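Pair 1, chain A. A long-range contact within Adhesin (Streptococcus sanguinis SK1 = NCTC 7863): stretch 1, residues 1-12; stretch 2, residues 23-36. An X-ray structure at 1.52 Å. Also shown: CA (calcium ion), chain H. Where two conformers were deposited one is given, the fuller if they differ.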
# COMPACT_ATOMS: atom_id res chain seq x y z
N THR A 1 -3.16 -71.14 12.60
CA THR A 1 -2.06 -70.15 12.50
C THR A 1 -2.45 -69.06 11.51
O THR A 1 -3.48 -69.16 10.87
CB THR A 1 -0.71 -70.80 12.16
OG1 THR A 1 -0.63 -71.09 10.76
CG2 THR A 1 -0.46 -72.07 12.94
N ASP A 2 -1.64 -68.02 11.46
CA ASP A 2 -1.84 -66.89 10.55
C ASP A 2 -1.63 -67.33 9.11
O ASP A 2 -0.55 -67.73 8.82
CB ASP A 2 -0.86 -65.84 11.02
CG ASP A 2 -1.15 -64.57 10.38
OD1 ASP A 2 -1.95 -64.59 9.43
OD2 ASP A 2 -0.62 -63.61 10.88
N THR A 3 -2.66 -67.25 8.27
CA THR A 3 -2.58 -67.62 6.84
C THR A 3 -3.06 -66.44 6.00
O THR A 3 -3.37 -66.63 4.84
CB THR A 3 -3.39 -68.89 6.60
OG1 THR A 3 -4.73 -68.70 7.06
CG2 THR A 3 -2.80 -70.08 7.33
N THR A 4 -3.08 -65.26 6.60
CA THR A 4 -3.68 -64.11 5.89
C THR A 4 -2.61 -63.09 5.59
O THR A 4 -2.07 -62.71 6.37
CB THR A 4 -4.73 -63.46 6.79
OG1 THR A 4 -5.70 -64.48 7.03
CG2 THR A 4 -5.42 -62.30 6.11
N PRO A 5 -2.37 -62.65 4.37
CA PRO A 5 -1.37 -61.63 4.18
C PRO A 5 -1.80 -60.26 4.70
O PRO A 5 -2.91 -60.09 4.98
CB PRO A 5 -1.20 -61.67 2.66
CG PRO A 5 -2.50 -62.16 2.11
CD PRO A 5 -3.04 -63.10 3.16
N PRO A 6 -0.86 -59.31 4.84
CA PRO A 6 -1.19 -57.99 5.30
C PRO A 6 -2.13 -57.22 4.38
O PRO A 6 -2.25 -57.58 3.27
CB PRO A 6 0.14 -57.23 5.35
CG PRO A 6 1.18 -58.29 5.42
CD PRO A 6 0.59 -59.44 4.64
N THR A 7 -2.78 -56.22 4.94
CA THR A 7 -3.71 -55.33 4.25
C THR A 7 -2.96 -54.06 3.91
O THR A 7 -2.47 -53.44 4.81
CB THR A 7 -4.94 -55.05 5.11
OG1 THR A 7 -5.58 -56.29 5.37
CG2 THR A 7 -5.92 -54.10 4.45
N ILE A 8 -2.96 -53.69 2.63
CA ILE A 8 -2.21 -52.54 2.14
C ILE A 8 -3.20 -51.51 1.62
O ILE A 8 -4.09 -51.84 0.83
CB ILE A 8 -1.24 -52.93 1.01
CG1 ILE A 8 -0.30 -54.04 1.41
CG2 ILE A 8 -0.43 -51.72 0.54
CD1 ILE A 8 0.43 -54.62 0.30
N THR A 9 -2.98 -50.27 2.10
CA THR A 9 -3.81 -49.13 1.74
C THR A 9 -2.91 -48.05 1.08
O THR A 9 -1.87 -47.81 1.61
CB THR A 9 -4.60 -48.52 2.91
OG1 THR A 9 -5.47 -49.56 3.34
CG2 THR A 9 -5.41 -47.34 2.48
N LEU A 10 -3.23 -47.66 -0.15
CA LEU A 10 -2.33 -46.69 -0.83
C LEU A 10 -3.12 -45.95 -1.90
O LEU A 10 -4.14 -46.44 -2.29
CB LEU A 10 -1.13 -47.43 -1.41
CG LEU A 10 -1.36 -48.15 -2.73
CD1 LEU A 10 -0.02 -48.58 -3.30
CD2 LEU A 10 -2.28 -49.33 -2.56
N PRO A 11 -2.67 -44.76 -2.33
CA PRO A 11 -3.40 -44.02 -3.33
C PRO A 11 -3.31 -44.73 -4.68
O PRO A 11 -2.32 -45.25 -4.94
CB PRO A 11 -2.69 -42.68 -3.48
CG PRO A 11 -1.40 -42.85 -2.76
CD PRO A 11 -1.59 -43.96 -1.76
N GLN A 12 -4.37 -44.66 -5.48
CA GLN A 12 -4.34 -45.36 -6.78
C GLN A 12 -3.59 -44.49 -7.78
O GLN A 12 -3.09 -45.00 -8.73
CB GLN A 12 -5.69 -45.67 -7.45
CG GLN A 12 -6.97 -45.65 -6.67
CD GLN A 12 -8.13 -45.52 -7.65
OE1 GLN A 12 -8.43 -46.47 -8.34
NE2 GLN A 12 -8.74 -44.34 -7.78
N GLU A 23 5.90 -37.23 -2.68
CA GLU A 23 5.91 -38.14 -1.52
C GLU A 23 4.49 -38.61 -1.29
O GLU A 23 3.60 -37.81 -1.45
CB GLU A 23 6.42 -37.40 -0.28
CG GLU A 23 6.15 -38.07 1.05
CD GLU A 23 6.50 -37.10 2.15
OE1 GLU A 23 7.64 -37.05 2.49
OE2 GLU A 23 5.63 -36.36 2.59
N PHE A 24 4.32 -39.88 -0.98
CA PHE A 24 3.00 -40.37 -0.56
C PHE A 24 3.26 -41.52 0.39
O PHE A 24 4.31 -41.89 0.48
CB PHE A 24 2.11 -40.75 -1.73
CG PHE A 24 2.57 -41.91 -2.57
CD1 PHE A 24 3.46 -41.71 -3.61
CD2 PHE A 24 2.06 -43.17 -2.36
CE1 PHE A 24 3.83 -42.76 -4.42
CE2 PHE A 24 2.45 -44.23 -3.16
CZ PHE A 24 3.32 -44.01 -4.19
N PHE A 25 2.25 -41.97 1.12
CA PHE A 25 2.45 -43.01 2.13
C PHE A 25 1.59 -44.22 1.80
O PHE A 25 0.52 -44.06 1.27
CB PHE A 25 2.18 -42.42 3.51
CG PHE A 25 3.28 -41.50 3.93
CD1 PHE A 25 4.43 -42.00 4.53
CD2 PHE A 25 3.21 -40.14 3.67
CE1 PHE A 25 5.46 -41.15 4.89
CE2 PHE A 25 4.24 -39.30 4.03
CZ PHE A 25 5.36 -39.80 4.64
N VAL A 26 2.14 -45.37 2.11
CA VAL A 26 1.41 -46.64 1.95
C VAL A 26 1.21 -47.09 3.40
O VAL A 26 2.02 -46.87 4.14
CB VAL A 26 2.23 -47.65 1.14
CG1 VAL A 26 1.60 -49.03 1.23
CG2 VAL A 26 2.44 -47.20 -0.31
N GLU A 27 0.05 -47.58 3.75
CA GLU A 27 -0.23 -48.04 5.13
C GLU A 27 -0.51 -49.53 5.07
O GLU A 27 -1.21 -49.92 4.19
CB GLU A 27 -1.38 -47.26 5.75
CG GLU A 27 -0.98 -45.86 6.20
CD GLU A 27 -1.96 -45.26 7.20
OE1 GLU A 27 -3.11 -45.66 7.20
OE2 GLU A 27 -1.55 -44.42 7.98
N THR A 28 0.11 -50.28 5.98
CA THR A 28 -0.01 -51.75 5.96
C THR A 28 -0.43 -52.23 7.34
O THR A 28 0.10 -51.78 8.22
CB THR A 28 1.27 -52.44 5.47
OG1 THR A 28 1.56 -51.92 4.17
CG2 THR A 28 1.14 -53.94 5.36
N THR A 29 -1.46 -53.05 7.41
CA THR A 29 -1.73 -53.67 8.80
C THR A 29 -1.79 -55.19 8.65
O THR A 29 -1.89 -55.67 7.63
CB THR A 29 -3.07 -53.17 9.32
OG1 THR A 29 -4.04 -53.59 8.37
CG2 THR A 29 -3.18 -51.66 9.40
N ASP A 30 -1.76 -55.87 9.77
CA ASP A 30 -1.91 -57.33 9.77
C ASP A 30 -2.49 -57.69 11.12
O ASP A 30 -2.01 -57.15 12.04
CB ASP A 30 -0.59 -58.03 9.49
CG ASP A 30 -0.75 -59.52 9.25
OD1 ASP A 30 -1.08 -59.85 8.19
OD2 ASP A 30 -0.44 -60.27 10.14
N ASP A 31 -3.29 -58.74 11.21
CA ASP A 31 -3.87 -59.15 12.50
C ASP A 31 -2.79 -59.70 13.45
O ASP A 31 -2.95 -59.57 14.59
CB ASP A 31 -4.95 -60.21 12.32
CG ASP A 31 -6.36 -59.68 12.13
OD1 ASP A 31 -6.52 -58.46 12.02
OD2 ASP A 31 -7.28 -60.51 12.12
N SER A 32 -1.66 -60.17 12.95
CA SER A 32 -0.51 -60.57 13.79
C SER A 32 0.10 -59.33 14.44
O SER A 32 0.82 -59.48 15.34
CB SER A 32 0.56 -61.26 13.01
OG SER A 32 1.27 -60.33 12.17
N GLY A 33 -0.06 -58.17 13.80
CA GLY A 33 0.56 -56.95 14.25
C GLY A 33 1.95 -56.72 13.74
O GLY A 33 2.54 -55.73 14.15
N ARG A 34 2.53 -57.65 13.01
CA ARG A 34 3.90 -57.52 12.54
C ARG A 34 4.00 -57.76 11.03
O ARG A 34 3.65 -58.82 10.52
CB ARG A 34 4.81 -58.48 13.31
CG ARG A 34 6.20 -58.40 12.88
CD ARG A 34 7.12 -59.29 13.72
NE ARG A 34 8.43 -59.31 13.14
CZ ARG A 34 9.53 -59.77 13.72
NH1 ARG A 34 9.47 -60.18 14.97
NH2 ARG A 34 10.67 -59.78 13.08
N VAL A 35 4.59 -56.79 10.35
CA VAL A 35 4.90 -56.90 8.95
C VAL A 35 6.40 -56.80 8.78
O VAL A 35 7.07 -55.93 9.38
CB VAL A 35 4.16 -55.80 8.18
CG1 VAL A 35 4.72 -55.67 6.77
CG2 VAL A 35 2.69 -56.07 8.18
N ASN A 36 6.94 -57.73 8.03
CA ASN A 36 8.37 -57.89 7.92
C ASN A 36 8.90 -57.30 6.63
O ASN A 36 10.07 -56.95 6.57
CB ASN A 36 8.74 -59.37 8.03
CG ASN A 36 8.84 -59.84 9.44
OD1 ASN A 36 8.37 -59.20 10.33
ND2 ASN A 36 9.34 -61.07 9.61
CA CA H . -1.09 -62.17 8.66
O HOH W 1 -3.79 -50.79 5.62
O HOH W 2 -3.19 -61.82 9.61

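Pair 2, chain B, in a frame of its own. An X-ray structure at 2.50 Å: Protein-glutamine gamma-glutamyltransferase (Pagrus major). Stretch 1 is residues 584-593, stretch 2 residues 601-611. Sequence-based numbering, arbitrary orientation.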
# COMPACT_ATOMS: atom_id res chain seq x y z
N THR B 584 -21.09 -3.79 6.31
CA THR B 584 -21.74 -2.49 6.41
C THR B 584 -22.48 -2.32 5.09
O THR B 584 -22.14 -2.95 4.08
CB THR B 584 -20.75 -1.34 6.61
OG1 THR B 584 -19.61 -1.54 5.77
CG2 THR B 584 -20.30 -1.27 8.08
N PRO B 585 -23.52 -1.47 5.05
CA PRO B 585 -24.20 -1.36 3.76
C PRO B 585 -23.27 -0.81 2.70
O PRO B 585 -22.31 -0.11 3.04
CB PRO B 585 -25.38 -0.44 4.04
CG PRO B 585 -25.02 0.32 5.30
CD PRO B 585 -24.10 -0.58 6.08
N GLU B 586 -23.55 -1.13 1.44
CA GLU B 586 -22.76 -0.65 0.32
C GLU B 586 -23.37 0.55 -0.38
O GLU B 586 -24.43 0.45 -0.99
CB GLU B 586 -22.54 -1.73 -0.71
CG GLU B 586 -21.37 -1.37 -1.59
CD GLU B 586 -21.37 -2.07 -2.92
OE1 GLU B 586 -21.93 -3.20 -2.99
OE2 GLU B 586 -20.79 -1.48 -3.88
N LEU B 587 -22.66 1.68 -0.33
CA LEU B 587 -23.14 2.92 -0.92
C LEU B 587 -23.48 2.76 -2.39
O LEU B 587 -22.80 2.05 -3.12
CB LEU B 587 -22.10 4.05 -0.76
CG LEU B 587 -21.62 4.41 0.67
CD1 LEU B 587 -20.75 5.69 0.68
CD2 LEU B 587 -22.85 4.59 1.55
N LEU B 588 -24.57 3.43 -2.80
CA LEU B 588 -25.04 3.47 -4.18
C LEU B 588 -24.53 4.78 -4.70
O LEU B 588 -25.05 5.86 -4.36
CB LEU B 588 -26.55 3.51 -4.24
CG LEU B 588 -27.22 2.88 -5.45
CD1 LEU B 588 -28.40 3.72 -5.79
CD2 LEU B 588 -26.29 2.79 -6.60
N VAL B 589 -23.47 4.69 -5.49
CA VAL B 589 -22.89 5.88 -6.06
C VAL B 589 -23.28 5.91 -7.54
O VAL B 589 -23.09 4.91 -8.26
CB VAL B 589 -21.39 5.87 -5.87
CG1 VAL B 589 -20.82 7.20 -6.20
CG2 VAL B 589 -21.06 5.53 -4.43
N GLN B 590 -23.87 7.03 -7.97
CA GLN B 590 -24.33 7.22 -9.35
C GLN B 590 -24.06 8.63 -9.83
O GLN B 590 -24.33 9.60 -9.14
CB GLN B 590 -25.82 6.97 -9.45
CG GLN B 590 -26.29 5.66 -8.86
CD GLN B 590 -27.81 5.59 -8.68
OE1 GLN B 590 -28.50 4.87 -9.41
NE2 GLN B 590 -28.33 6.34 -7.70
N VAL B 591 -23.52 8.76 -11.03
CA VAL B 591 -23.30 10.09 -11.56
C VAL B 591 -23.78 9.97 -13.00
O VAL B 591 -23.01 9.81 -13.93
CB VAL B 591 -21.84 10.48 -11.38
CG1 VAL B 591 -21.02 9.29 -11.44
CG2 VAL B 591 -21.43 11.50 -12.36
N PRO B 592 -25.11 10.03 -13.20
CA PRO B 592 -25.85 9.93 -14.46
C PRO B 592 -25.57 10.90 -15.64
O PRO B 592 -25.15 12.05 -15.47
CB PRO B 592 -27.31 9.98 -14.00
CG PRO B 592 -27.24 10.74 -12.75
CD PRO B 592 -26.02 10.28 -12.07
N GLY B 593 -25.81 10.37 -16.85
CA GLY B 593 -25.59 11.13 -18.07
C GLY B 593 -24.13 11.22 -18.45
O GLY B 593 -23.25 11.05 -17.60
N LEU B 601 -21.09 18.32 -13.43
CA LEU B 601 -21.96 17.15 -13.32
C LEU B 601 -22.34 16.90 -11.86
O LEU B 601 -21.72 17.47 -10.94
CB LEU B 601 -21.30 15.88 -13.89
CG LEU B 601 -19.86 15.54 -13.55
CD1 LEU B 601 -19.72 15.26 -12.08
CD2 LEU B 601 -19.43 14.35 -14.37
N THR B 602 -23.37 16.06 -11.66
CA THR B 602 -23.89 15.71 -10.33
C THR B 602 -23.83 14.20 -10.06
O THR B 602 -24.37 13.37 -10.81
CB THR B 602 -25.37 16.19 -10.15
OG1 THR B 602 -25.41 17.60 -10.35
CG2 THR B 602 -25.89 15.94 -8.74
N ALA B 603 -23.17 13.90 -8.94
CA ALA B 603 -22.97 12.55 -8.42
C ALA B 603 -23.94 12.38 -7.26
O ALA B 603 -24.16 13.31 -6.47
CB ALA B 603 -21.52 12.38 -7.93
N TYR B 604 -24.50 11.19 -7.15
CA TYR B 604 -25.51 10.85 -6.16
C TYR B 604 -25.16 9.64 -5.32
O TYR B 604 -24.98 8.56 -5.85
CB TYR B 604 -26.82 10.54 -6.85
CG TYR B 604 -27.38 11.70 -7.63
CD1 TYR B 604 -27.03 11.90 -8.96
CD2 TYR B 604 -28.21 12.64 -7.02
CE1 TYR B 604 -27.50 13.02 -9.66
CE2 TYR B 604 -28.68 13.75 -7.70
CZ TYR B 604 -28.32 13.94 -9.02
OH TYR B 604 -28.75 15.08 -9.67
N VAL B 605 -25.10 9.81 -4.00
CA VAL B 605 -24.81 8.67 -3.16
C VAL B 605 -25.98 8.47 -2.19
O VAL B 605 -26.59 9.44 -1.74
CB VAL B 605 -23.43 8.85 -2.45
CG1 VAL B 605 -23.17 10.30 -2.20
CG2 VAL B 605 -23.35 7.99 -1.22
N SER B 606 -26.31 7.22 -1.91
CA SER B 606 -27.44 6.90 -1.04
C SER B 606 -27.37 5.52 -0.39
O SER B 606 -26.85 4.59 -0.97
CB SER B 606 -28.72 6.97 -1.87
OG SER B 606 -29.15 5.67 -2.26
N PHE B 607 -27.93 5.38 0.82
CA PHE B 607 -27.96 4.07 1.49
C PHE B 607 -29.08 4.04 2.53
O PHE B 607 -29.76 5.03 2.74
CB PHE B 607 -26.58 3.70 2.11
CG PHE B 607 -26.35 4.19 3.53
CD1 PHE B 607 -26.46 3.30 4.60
CD2 PHE B 607 -25.93 5.49 3.79
CE1 PHE B 607 -26.17 3.71 5.90
CE2 PHE B 607 -25.62 5.91 5.08
CZ PHE B 607 -25.75 5.01 6.15
N THR B 608 -29.29 2.88 3.13
CA THR B 608 -30.32 2.73 4.14
C THR B 608 -29.72 2.29 5.46
O THR B 608 -29.04 1.29 5.53
CB THR B 608 -31.36 1.66 3.72
OG1 THR B 608 -32.17 2.17 2.65
CG2 THR B 608 -32.27 1.34 4.88
N ASN B 609 -29.98 3.05 6.51
CA ASN B 609 -29.51 2.71 7.85
C ASN B 609 -29.92 1.27 8.23
O ASN B 609 -31.10 0.98 8.36
CB ASN B 609 -30.13 3.69 8.83
CG ASN B 609 -29.64 3.50 10.23
OD1 ASN B 609 -28.82 2.62 10.49
ND2 ASN B 609 -30.13 4.33 11.14
N PRO B 610 -28.95 0.35 8.37
CA PRO B 610 -29.28 -1.03 8.74
C PRO B 610 -29.37 -1.16 10.28
O PRO B 610 -29.68 -2.22 10.84
CB PRO B 610 -28.11 -1.82 8.20
CG PRO B 610 -26.97 -0.91 8.43
CD PRO B 610 -27.50 0.51 8.21
N LEU B 611 -29.07 -0.05 10.94
CA LEU B 611 -29.08 0.03 12.39
C LEU B 611 -30.43 0.53 12.92
O LEU B 611 -31.00 1.50 12.43
CB LEU B 611 -27.97 0.97 12.85
CG LEU B 611 -26.70 0.34 13.40
CD1 LEU B 611 -26.22 -0.75 12.51
CD2 LEU B 611 -25.68 1.44 13.58

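Both pairs are two-stranded antiparallel contacts built on the same backbone. Fourteen central residues superpose with an RMSD of 0.7 Å. In pair 1 strand 7-9 runs against strand 23-29, with 159° between their directions. In pair 2 strand 588-590 runs against strand 601-608, at 169°.

The register is the same. T7(A) pairs with T29(A) as L588(B) pairs with S606(B). T9(A) pairs with E27(A) as Q590(B) pairs with Y604(B). Each of these pairs is joined by two backbone hydrogen bonds. T7(A) N donates to T29(A) O at 2.9 Å, and L588(B) N donates to S606(B) O at 3.1 Å. The non-hydrogen-bonded pair between them is I8(A) with T28(A), matched by V589(B) with V605(B).

The side chains of I8(A) and T28(A) share one face of the sheet, as do those of V589(B) and V605(B). I8(A) and V589(B) have side-chain centres 0.2 Å apart after superposition. I8(A) touches its diagonal neighbour through a branch methyl, I8(A) CG2 to V26(A) CG1 at 3.4 Å. V26(A) matches A603(B), which ends at CB, and V589(B) makes no such contact with it. V591(B) contacts that alanine, V591(B) CB to A603(B) CB at 4.0 Å. The matching L10(A) reaches valine instead, L10(A) CB to V26(A) CG2 at 3.7 Å. V591(B) CG2 also lies 4.0 Å from L601(B) CD2. F24(A), the match of L601(B), takes P11(A) as its neighbour, with P11(A) CG 3.5 Å from F24(A) CD2.

P6(A) and L587(B) fill nearly the same space, their side-chain centres 0.6 Å apart. P6(A) CB lies 3.4 Å from T28(A) CG2. L587(B) CD1 lies 4.0 Å from V605(B) CG2. A compact ring and a branched chain thus cover the same partner position.

The sharpest difference is at D30(A) and F607(B). F607(B) makes an apolar cluster: P585(B) CG is 3.4 Å from F607(B) CD1, and L587(B) CD2 is 3.9 Å from F607(B) CB. D30(A) instead binds calcium through D30(A) OD1 at 2.4 Å and D30(A) OD2 at 2.5 Å from the ion CA. T4(A), which matches P585(B), supplies T4(A) O at 2.5 Å from CA. D2(A) adds both carboxylate oxygens, D2(A) OD1 and D2(A) OD2, each 2.7 Å from CA. The shared ion explains how D2(A) OD2 and D30(A) OD2 can sit 3.4 Å apart without a hydrogen bond. Pair 1 ties this end of the contact with a metal; pair 2 packs it with apolar side chains.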